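Side-chain contacts in prenylcyclase (Actinoplanes teichomyceticus, PDB 6IJ1), which probably acts on isoprenoid substrates as a prenyl cyclase or transferase, although its exact reaction is not established: residues A[224-229]-A[253-258]; A[247-252]-A[269-274]; A[175-180]-A[210-215]. All coordinates share one frame; numbering follows the deposited sequence.

Interaction 1: A[224-229]-A[253-258]; sequences RWAAGR and LRAVAQ
Ala-226 and Val-256 bring their backbones close together, with the CA of Ala-226 only 5.7 Å from the CA of Val-256; the two segments run roughly antiparallel, and helix 216-229 and the C-terminal part of helix 246-256 meet through three alanines and a valine. The approach illustrates how alanine permits two helices to pack intimately. The CB of Ala-226 points into the partner segment and meets two groups there: the CB of Ala-255 at 3.6 Å and the CG2 of Val-256 at 3.7 Å. The first is a plain methyl-to-methyl meeting; the second uses one branch of the valine.

That branch also reaches beyond Ala-226. With CG1 of Val-256 anti to its backbone N (chi1 175°), CG2 is left beside that N and anti to the carbonyl carbon, and it is CG2 that lies against the next residue of the facing helix. It comes within 3.5 Å of the backbone N of Ala-227, close to the main chain itself, while the CB of Ala-227 stands 4.0 Å from the same methyl. One valine methyl therefore touches both alanines, and the CB of Ala-226 in turn touches both residues opposite.

Charged groups of the two segments are engaged beyond this apolar patch. Arg-229 and Arg-254 form salt bridges with Glu-199 and Glu-207, both on helix 198-209, and Arg-224 pairs with Glu-260. The side chain of Val-256 also packs on Ile-268 of helix 265-278, extending the apolar core to a third helix.

All four touching residues are buried, and together the segments bury 155 Å² against each other. Within the contact the chemistry is wholly apolar: cohesion depends on the close fit of methyl groups and on keeping them from water.

Interaction 2: A[247-252]-A[269-274]; sequences FATALA and RAAAGW
Thr-249 and Trp-274 each place the group that matters by the same choice at the first torsion. In Thr-249 the methyl CG2 is anti to the backbone N, its hydroxyl standing at chi1 -61°, and this turns CG2 toward the neighbouring helix. In Trp-274 it is CG that is anti to the backbone N (chi1 -171°), which carries the indole across to the same methyl. CG2 of Thr-249 thus meets two partners, the CB of Ala-271 at 4.0 Å and the CE3 of Trp-274 at 4.2 Å, the latter approached obliquely by the methyl.

The contact joins helices 246-256 and 265-278. Consecutive and roughly antiparallel, they form an alpha-alpha hairpin, consistent with the alpha-helical barrel folds of terpene cyclase-like enzymes. The backbones come nearest at Thr-249 and Ala-271, whose CA atoms lie 6.4 Å apart, and the small CB of Ala-271 permits that approach.

Threonine serves here as a residue with two unlike ends. While CG2 packs, the buried OG1 is bonded to the carbonyl O of Ser-245, one turn earlier on the chain, and to the backbone N of Val-236, so both its polar roles are used. The indole of Trp-274 has further neighbours: it stacks with the ring of His-278 and touches Ala-235 and Pro-246.

Interaction 3: A[175-180]-A[210-215]; sequences HVVNGL and ATVPGT
Val-177 and Val-212 make the main apolar contact, a tip-to-tip meeting of two branched side chains. Helix 173-182 supplies the first and the loop between helices 198-209 and 216-229 the second. CG1 of Val-177 lies 4.2 Å from CG1 of Val-212, and in each residue that methyl is the branch anti to the backbone N (chi1 164° and 166°), so matching torsions extend the two methyls toward one another. The backbones stay well apart, at 8.4 Å between the CA atoms of Val-177 and Val-212, and the side chains span the distance.

A second apolar touch comes from Thr-215, whose CG2 stands 4.3 Å from the CG1 of Val-177. The same valine methyl is thus met by two residues of the loop, and these are neighbours in their own right, the CG1 of Val-212 being 3.9 Å from the CG2 of Thr-215.

Backbone conformation explains that pairing. Val-212 to Thr-215 form a type II beta turn with Pro-213 and Gly-214 at its two central positions, folding the chain back until its first and last residues face the helix together. Gly-214 has a positive phi (86°), a conformation that glycine readily adopts and that suits the third position of such a turn.

Polar interactions secure the loop from outside the two segments. The OG1 of Thr-215 is bonded to the carbonyl O of Leu-209 and to the NE of Arg-219, and the OG1 of Thr-211 to the O of Ser-208, tying the loop to its flanking helices; Arg-173, at the start of the facing helix, adds a polar tie to the same OG1 of Thr-211. The chemistry therefore divides the work: hydrogen bonds position the loop, whereas the contact between residues 175-180 and 210-215 is itself apolar and modest, burying 96 Å².

How the interactions relate
Along the chain, interaction 3 comes first and closes before the other two begin, whereas interactions 1 and 2 interleave. They use adjoining portions of helix 246-256, which packs against helix 216-229 in interaction 1 and helix 265-278 in interaction 2; their centres lie 9 Å apart and they touch directly, the CB of Ala-226 resting 3.6 Å from the O of Ala-252. Interaction 3 is centred about 19 Å from interaction 1, with Gln-258 touching Ala-210, and 25 Å from interaction 2. Helix 216-229 follows directly on the loop of interaction 3, so the contacts follow one another through the helices from 173-182 to 265-278, with helix 198-209 lying between the segments of interaction 3.

Interaction 1: A[224-229]-A[253-258]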
loop_
_atom_site.group_PDB
_atom_site.type_symbol
_atom_site.label_atom_id
_atom_site.label_comp_id
_atom_site.label_asym_id
_atom_site.label_seq_id
_atom_site.Cartn_x
_atom_site.Cartn_y
_atom_site.Cartn_z
ATOM N N ARG A 224 13.906 -14.138 -3.089
ATOM C CA ARG A 224 13.992 -15.549 -2.746
ATOM C C ARG A 224 12.932 -15.921 -1.704
ATOM O O ARG A 224 12.283 -16.971 -1.816
ATOM C CB ARG A 224 15.384 -15.900 -2.233
ATOM C CG ARG A 224 16.367 -16.071 -3.413
ATOM C CD ARG A 224 17.769 -15.519 -3.147
ATOM N NE ARG A 224 18.603 -15.969 -4.273
ATOM C CZ ARG A 224 18.752 -15.297 -5.401
ATOM N NH1 ARG A 224 18.114 -14.113 -5.565
ATOM N NH2 ARG A 224 19.521 -15.809 -6.421
ATOM N N TRP A 225 12.727 -15.072 -0.690
ATOM C CA TRP A 225 11.662 -15.327 0.282
ATOM C C TRP A 225 10.314 -15.417 -0.430
ATOM O O TRP A 225 9.509 -16.355 -0.196
ATOM C CB TRP A 225 11.654 -14.202 1.324
ATOM C CG TRP A 225 10.475 -14.281 2.241
ATOM C CD1 TRP A 225 10.368 -15.027 3.379
ATOM C CD2 TRP A 225 9.242 -13.560 2.101
ATOM N NE1 TRP A 225 9.119 -14.850 3.966
ATOM C CE2 TRP A 225 8.413 -13.974 3.174
ATOM C CE3 TRP A 225 8.729 -12.677 1.155
ATOM C CZ2 TRP A 225 7.096 -13.484 3.344
ATOM C CZ3 TRP A 225 7.406 -12.157 1.338
ATOM C CH2 TRP A 225 6.643 -12.539 2.449
ATOM N N ALA A 226 10.037 -14.448 -1.294
ATOM C CA ALA A 226 8.734 -14.380 -1.964
ATOM C C ALA A 226 8.528 -15.572 -2.879
ATOM O O ALA A 226 7.401 -16.081 -2.974
ATOM C CB ALA A 226 8.598 -13.057 -2.735
ATOM N N ALA A 227 9.581 -16.020 -3.598
ATOM C CA ALA A 227 9.372 -17.130 -4.511
ATOM C C ALA A 227 8.963 -18.380 -3.756
ATOM O O ALA A 227 8.158 -19.177 -4.262
ATOM C CB ALA A 227 10.667 -17.377 -5.321
ATOM N N GLY A 228 9.465 -18.559 -2.532
ATOM C CA GLY A 228 9.106 -19.710 -1.719
ATOM C C GLY A 228 7.687 -19.676 -1.193
ATOM O O GLY A 228 7.200 -20.717 -0.713
ATOM N N ARG A 229 7.041 -18.493 -1.214
ATOM C CA ARG A 229 5.653 -18.328 -0.743
ATOM C C ARG A 229 4.649 -18.774 -1.785
ATOM O O ARG A 229 3.483 -19.025 -1.444
ATOM C CB ARG A 229 5.375 -16.845 -0.395
ATOM C CG ARG A 229 6.293 -16.168 0.671
ATOM C CD ARG A 229 5.959 -16.605 2.046
ATOM N NE ARG A 229 4.656 -16.046 2.416
ATOM C CZ ARG A 229 3.603 -16.765 2.878
ATOM N NH1 ARG A 229 3.709 -18.080 3.126
ATOM N NH2 ARG A 229 2.440 -16.170 3.163
ATOM N N LEU A 253 4.330 -11.989 -6.213
ATOM C CA LEU A 253 4.811 -11.883 -7.595
ATOM C C LEU A 253 5.711 -10.658 -7.750
ATOM O O LEU A 253 6.823 -10.737 -8.315
ATOM C CB LEU A 253 3.580 -11.823 -8.523
ATOM C CG LEU A 253 3.799 -11.872 -10.026
ATOM C CD1 LEU A 253 2.446 -12.147 -10.704
ATOM C CD2 LEU A 253 4.375 -10.535 -10.579
ATOM N N ARG A 254 5.238 -9.517 -7.245
ATOM C CA ARG A 254 5.973 -8.259 -7.420
ATOM C C ARG A 254 7.296 -8.279 -6.683
ATOM O O ARG A 254 8.286 -7.757 -7.242
ATOM C CB ARG A 254 5.087 -7.135 -6.900
ATOM C CG ARG A 254 4.007 -6.785 -7.882
ATOM C CD ARG A 254 2.868 -5.947 -7.279
ATOM N NE ARG A 254 3.412 -4.653 -6.835
ATOM C CZ ARG A 254 2.670 -3.744 -6.225
ATOM N NH1 ARG A 254 1.370 -3.994 -5.995
ATOM N NH2 ARG A 254 3.247 -2.614 -5.837
ATOM N N ALA A 255 7.383 -8.959 -5.535
ATOM C CA ALA A 255 8.653 -9.065 -4.814
ATOM C C ALA A 255 9.627 -9.974 -5.579
ATOM O O ALA A 255 10.846 -9.681 -5.663
ATOM C CB ALA A 255 8.405 -9.547 -3.385
ATOM N N VAL A 256 9.118 -11.056 -6.167
ATOM C CA VAL A 256 10.012 -11.930 -6.938
ATOM C C VAL A 256 10.621 -11.153 -8.082
ATOM O O VAL A 256 11.801 -11.356 -8.433
ATOM C CB VAL A 256 9.219 -13.139 -7.450
ATOM C CG1 VAL A 256 10.157 -13.983 -8.374
ATOM C CG2 VAL A 256 8.820 -14.011 -6.328
ATOM N N ALA A 257 9.826 -10.302 -8.727
ATOM C CA ALA A 257 10.248 -9.572 -9.912
ATOM C C ALA A 257 11.373 -8.584 -9.610
ATOM O O ALA A 257 11.984 -8.087 -10.581
ATOM C CB ALA A 257 9.047 -8.866 -10.543
ATOM N N GLN A 258 11.733 -8.373 -8.336
ATOM C CA GLN A 258 12.893 -7.524 -8.035
ATOM C C GLN A 258 14.163 -8.294 -7.754
ATOM O O GLN A 258 15.170 -7.692 -7.342
ATOM C CB GLN A 258 12.569 -6.548 -6.892
ATOM C CG GLN A 258 11.492 -5.493 -7.282
ATOM C CD GLN A 258 11.718 -4.621 -8.523
ATOM O OE1 GLN A 258 12.821 -4.259 -8.817
ATOM N NE2 GLN A 258 10.642 -4.294 -9.235
#

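Interaction 2: A[247-252]-A[269-274]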
loop_
_atom_site.group_PDB
_atom_site.type_symbol
_atom_site.label_atom_id
_atom_site.label_comp_id
_atom_site.label_asym_id
_atom_site.label_seq_id
_atom_site.Cartn_x
_atom_site.Cartn_y
_atom_site.Cartn_z
ATOM N N PHE A 247 -4.544 -10.724 -3.071
ATOM C CA PHE A 247 -3.646 -9.641 -2.624
ATOM C C PHE A 247 -2.238 -10.167 -2.359
ATOM O O PHE A 247 -1.242 -9.619 -2.885
ATOM C CB PHE A 247 -4.300 -9.074 -1.350
ATOM C CG PHE A 247 -3.653 -7.856 -0.769
ATOM C CD1 PHE A 247 -3.734 -6.630 -1.443
ATOM C CD2 PHE A 247 -3.030 -7.927 0.448
ATOM C CE1 PHE A 247 -3.209 -5.466 -0.826
ATOM C CE2 PHE A 247 -2.487 -6.749 1.089
ATOM C CZ PHE A 247 -2.591 -5.545 0.423
ATOM N N ALA A 248 -2.126 -11.209 -1.525
ATOM C CA ALA A 248 -0.786 -11.685 -1.169
ATOM C C ALA A 248 -0.090 -12.303 -2.366
ATOM O O ALA A 248 1.158 -12.238 -2.457
ATOM C CB ALA A 248 -0.872 -12.691 -0.025
ATOM N N THR A 249 -0.854 -12.954 -3.263
ATOM C CA THR A 249 -0.252 -13.565 -4.451
ATOM C C THR A 249 0.335 -12.478 -5.359
ATOM O O THR A 249 1.455 -12.614 -5.875
ATOM C CB THR A 249 -1.335 -14.384 -5.190
ATOM O OG1 THR A 249 -1.767 -15.389 -4.305
ATOM C CG2 THR A 249 -0.746 -15.096 -6.422
ATOM N N ALA A 250 -0.422 -11.405 -5.590
ATOM C CA ALA A 250 0.056 -10.303 -6.415
ATOM C C ALA A 250 1.297 -9.650 -5.814
ATOM O O ALA A 250 2.270 -9.355 -6.541
ATOM C CB ALA A 250 -1.061 -9.259 -6.549
ATOM N N LEU A 251 1.292 -9.463 -4.503
ATOM C CA LEU A 251 2.434 -8.837 -3.853
ATOM C C LEU A 251 3.640 -9.757 -3.874
ATOM O O LEU A 251 4.764 -9.271 -4.091
ATOM C CB LEU A 251 2.049 -8.436 -2.420
ATOM C CG LEU A 251 1.014 -7.340 -2.407
ATOM C CD1 LEU A 251 0.273 -7.334 -1.055
ATOM C CD2 LEU A 251 1.640 -5.951 -2.712
ATOM N N ALA A 252 3.456 -11.066 -3.678
ATOM C CA ALA A 252 4.614 -11.959 -3.764
ATOM C C ALA A 252 5.186 -11.946 -5.170
ATOM O O ALA A 252 6.421 -11.922 -5.324
ATOM C CB ALA A 252 4.203 -13.395 -3.364
ATOM N N ARG A 269 5.343 -16.535 -13.568
ATOM C CA ARG A 269 4.351 -17.013 -14.567
ATOM C C ARG A 269 3.231 -17.785 -13.854
ATOM O O ARG A 269 2.070 -17.621 -14.231
ATOM C CB ARG A 269 5.042 -17.811 -15.676
ATOM C CG ARG A 269 5.797 -16.939 -16.668
ATOM C CD ARG A 269 6.428 -17.670 -17.841
ATOM N NE ARG A 269 7.622 -18.422 -17.501
ATOM C CZ ARG A 269 7.599 -19.713 -17.257
ATOM N NH1 ARG A 269 6.460 -20.361 -17.397
ATOM N NH2 ARG A 269 8.692 -20.345 -16.880
ATOM N N ALA A 270 3.584 -18.591 -12.856
ATOM C CA ALA A 270 2.568 -19.381 -12.127
ATOM C C ALA A 270 1.616 -18.451 -11.366
ATOM O O ALA A 270 0.405 -18.684 -11.420
ATOM C CB ALA A 270 3.234 -20.373 -11.212
ATOM N N ALA A 271 2.160 -17.445 -10.684
ATOM C CA ALA A 271 1.315 -16.514 -9.905
ATOM C C ALA A 271 0.426 -15.712 -10.852
ATOM O O ALA A 271 -0.730 -15.507 -10.538
ATOM C CB ALA A 271 2.179 -15.621 -9.051
ATOM N N ALA A 272 0.967 -15.293 -11.993
ATOM C CA ALA A 272 0.151 -14.529 -12.962
ATOM C C ALA A 272 -0.990 -15.414 -13.477
ATOM O O ALA A 272 -2.084 -14.901 -13.659
ATOM C CB ALA A 272 1.008 -14.012 -14.091
ATOM N N GLY A 273 -0.704 -16.691 -13.725
ATOM C CA GLY A 273 -1.739 -17.627 -14.195
ATOM C C GLY A 273 -2.810 -17.825 -13.140
ATOM O O GLY A 273 -3.983 -17.846 -13.493
ATOM N N TRP A 274 -2.401 -18.005 -11.886
ATOM C CA TRP A 274 -3.393 -18.134 -10.810
ATOM C C TRP A 274 -4.280 -16.890 -10.746
ATOM O O TRP A 274 -5.523 -16.979 -10.698
ATOM C CB TRP A 274 -2.727 -18.414 -9.452
ATOM C CG TRP A 274 -3.725 -18.760 -8.353
ATOM C CD1 TRP A 274 -4.114 -20.011 -7.986
ATOM C CD2 TRP A 274 -4.491 -17.832 -7.556
ATOM N NE1 TRP A 274 -5.060 -19.923 -6.960
ATOM C CE2 TRP A 274 -5.304 -18.591 -6.716
ATOM C CE3 TRP A 274 -4.561 -16.428 -7.491
ATOM C CZ2 TRP A 274 -6.182 -18.000 -5.795
ATOM C CZ3 TRP A 274 -5.414 -15.841 -6.539
ATOM C CH2 TRP A 274 -6.228 -16.624 -5.741
#

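Interaction 3: A[175-180]-A[210-215]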
loop_
_atom_site.group_PDB
_atom_site.type_symbol
_atom_site.label_atom_id
_atom_site.label_comp_id
_atom_site.label_asym_id
_atom_site.label_seq_id
_atom_site.Cartn_x
_atom_site.Cartn_y
_atom_site.Cartn_z
ATOM N N HIS A 175 18.817 8.377 4.998
ATOM C CA HIS A 175 18.532 7.988 6.361
ATOM C C HIS A 175 17.360 6.994 6.409
ATOM O O HIS A 175 17.412 5.994 7.133
ATOM C CB HIS A 175 18.234 9.269 7.143
ATOM C CG HIS A 175 17.780 9.057 8.541
ATOM N ND1 HIS A 175 18.620 8.558 9.512
ATOM C CD2 HIS A 175 16.601 9.326 9.160
ATOM C CE1 HIS A 175 17.976 8.517 10.667
ATOM N NE2 HIS A 175 16.749 8.964 10.478
ATOM N N VAL A 176 16.316 7.281 5.640
ATOM C CA VAL A 176 15.122 6.427 5.629
ATOM C C VAL A 176 15.429 5.086 4.973
ATOM O O VAL A 176 15.031 4.026 5.487
ATOM C CB VAL A 176 13.973 7.155 4.925
ATOM C CG1 VAL A 176 12.755 6.206 4.766
ATOM C CG2 VAL A 176 13.505 8.381 5.738
ATOM N N VAL A 177 16.132 5.103 3.834
ATOM C CA VAL A 177 16.514 3.836 3.206
ATOM C C VAL A 177 17.359 2.991 4.160
ATOM O O VAL A 177 17.178 1.765 4.242
ATOM C CB VAL A 177 17.260 4.121 1.895
ATOM C CG1 VAL A 177 18.013 2.843 1.424
ATOM C CG2 VAL A 177 16.301 4.641 0.762
ATOM N N ASN A 178 18.314 3.613 4.894
ATOM C CA ASN A 178 19.121 2.831 5.828
ATOM C C ASN A 178 18.265 2.190 6.899
ATOM O O ASN A 178 18.484 1.022 7.243
ATOM C CB ASN A 178 20.227 3.695 6.472
ATOM C CG ASN A 178 21.341 3.952 5.487
ATOM O OD1 ASN A 178 21.499 3.179 4.543
ATOM N ND2 ASN A 178 22.095 5.020 5.682
ATOM N N GLY A 179 17.250 2.921 7.383
ATOM C CA GLY A 179 16.376 2.382 8.405
ATOM C C GLY A 179 15.543 1.245 7.841
ATOM O O GLY A 179 15.365 0.211 8.503
ATOM N N LEU A 180 15.084 1.403 6.608
ATOM C CA LEU A 180 14.315 0.326 5.967
ATOM C C LEU A 180 15.166 -0.922 5.802
ATOM O O LEU A 180 14.743 -2.036 6.168
ATOM C CB LEU A 180 13.790 0.808 4.627
ATOM C CG LEU A 180 12.974 -0.187 3.804
ATOM C CD1 LEU A 180 11.678 -0.642 4.624
ATOM C CD2 LEU A 180 12.537 0.405 2.489
ATOM N N ALA A 210 14.449 -0.434 -5.424
ATOM C CA ALA A 210 15.029 -0.656 -6.760
ATOM C C ALA A 210 15.526 0.639 -7.342
ATOM O O ALA A 210 16.310 0.626 -8.276
ATOM C CB ALA A 210 13.991 -1.278 -7.668
ATOM N N THR A 211 15.142 1.747 -6.719
ATOM C CA THR A 211 15.386 3.058 -7.249
ATOM C C THR A 211 16.606 3.703 -6.577
ATOM O O THR A 211 16.929 4.871 -6.866
ATOM C CB THR A 211 14.082 3.894 -7.105
ATOM O OG1 THR A 211 13.868 4.252 -5.749
ATOM C CG2 THR A 211 12.791 3.111 -7.507
ATOM N N VAL A 212 17.347 2.929 -5.764
ATOM C CA VAL A 212 18.499 3.358 -4.949
ATOM C C VAL A 212 19.694 2.409 -4.992
ATOM O O VAL A 212 19.548 1.186 -4.872
ATOM C CB VAL A 212 18.018 3.526 -3.490
ATOM C CG1 VAL A 212 19.169 3.638 -2.529
ATOM C CG2 VAL A 212 17.097 4.760 -3.416
ATOM N N PRO A 213 20.928 2.901 -5.127
ATOM C CA PRO A 213 22.067 1.987 -5.166
ATOM C C PRO A 213 22.345 1.392 -3.794
ATOM O O PRO A 213 21.917 1.892 -2.746
ATOM C CB PRO A 213 23.235 2.877 -5.628
ATOM C CG PRO A 213 22.539 4.065 -6.291
ATOM C CD PRO A 213 21.328 4.285 -5.433
ATOM N N GLY A 214 23.004 0.228 -3.818
ATOM C CA GLY A 214 23.329 -0.419 -2.568
ATOM C C GLY A 214 22.257 -1.331 -1.976
ATOM O O GLY A 214 22.470 -1.916 -0.895
ATOM N N THR A 215 21.147 -1.523 -2.664
ATOM C CA THR A 215 20.049 -2.301 -2.115
ATOM C C THR A 215 19.862 -3.616 -2.833
ATOM O O THR A 215 18.918 -4.370 -2.519
ATOM C CB THR A 215 18.739 -1.491 -2.180
ATOM O OG1 THR A 215 18.352 -1.382 -3.556
ATOM C CG2 THR A 215 18.873 -0.130 -1.525
#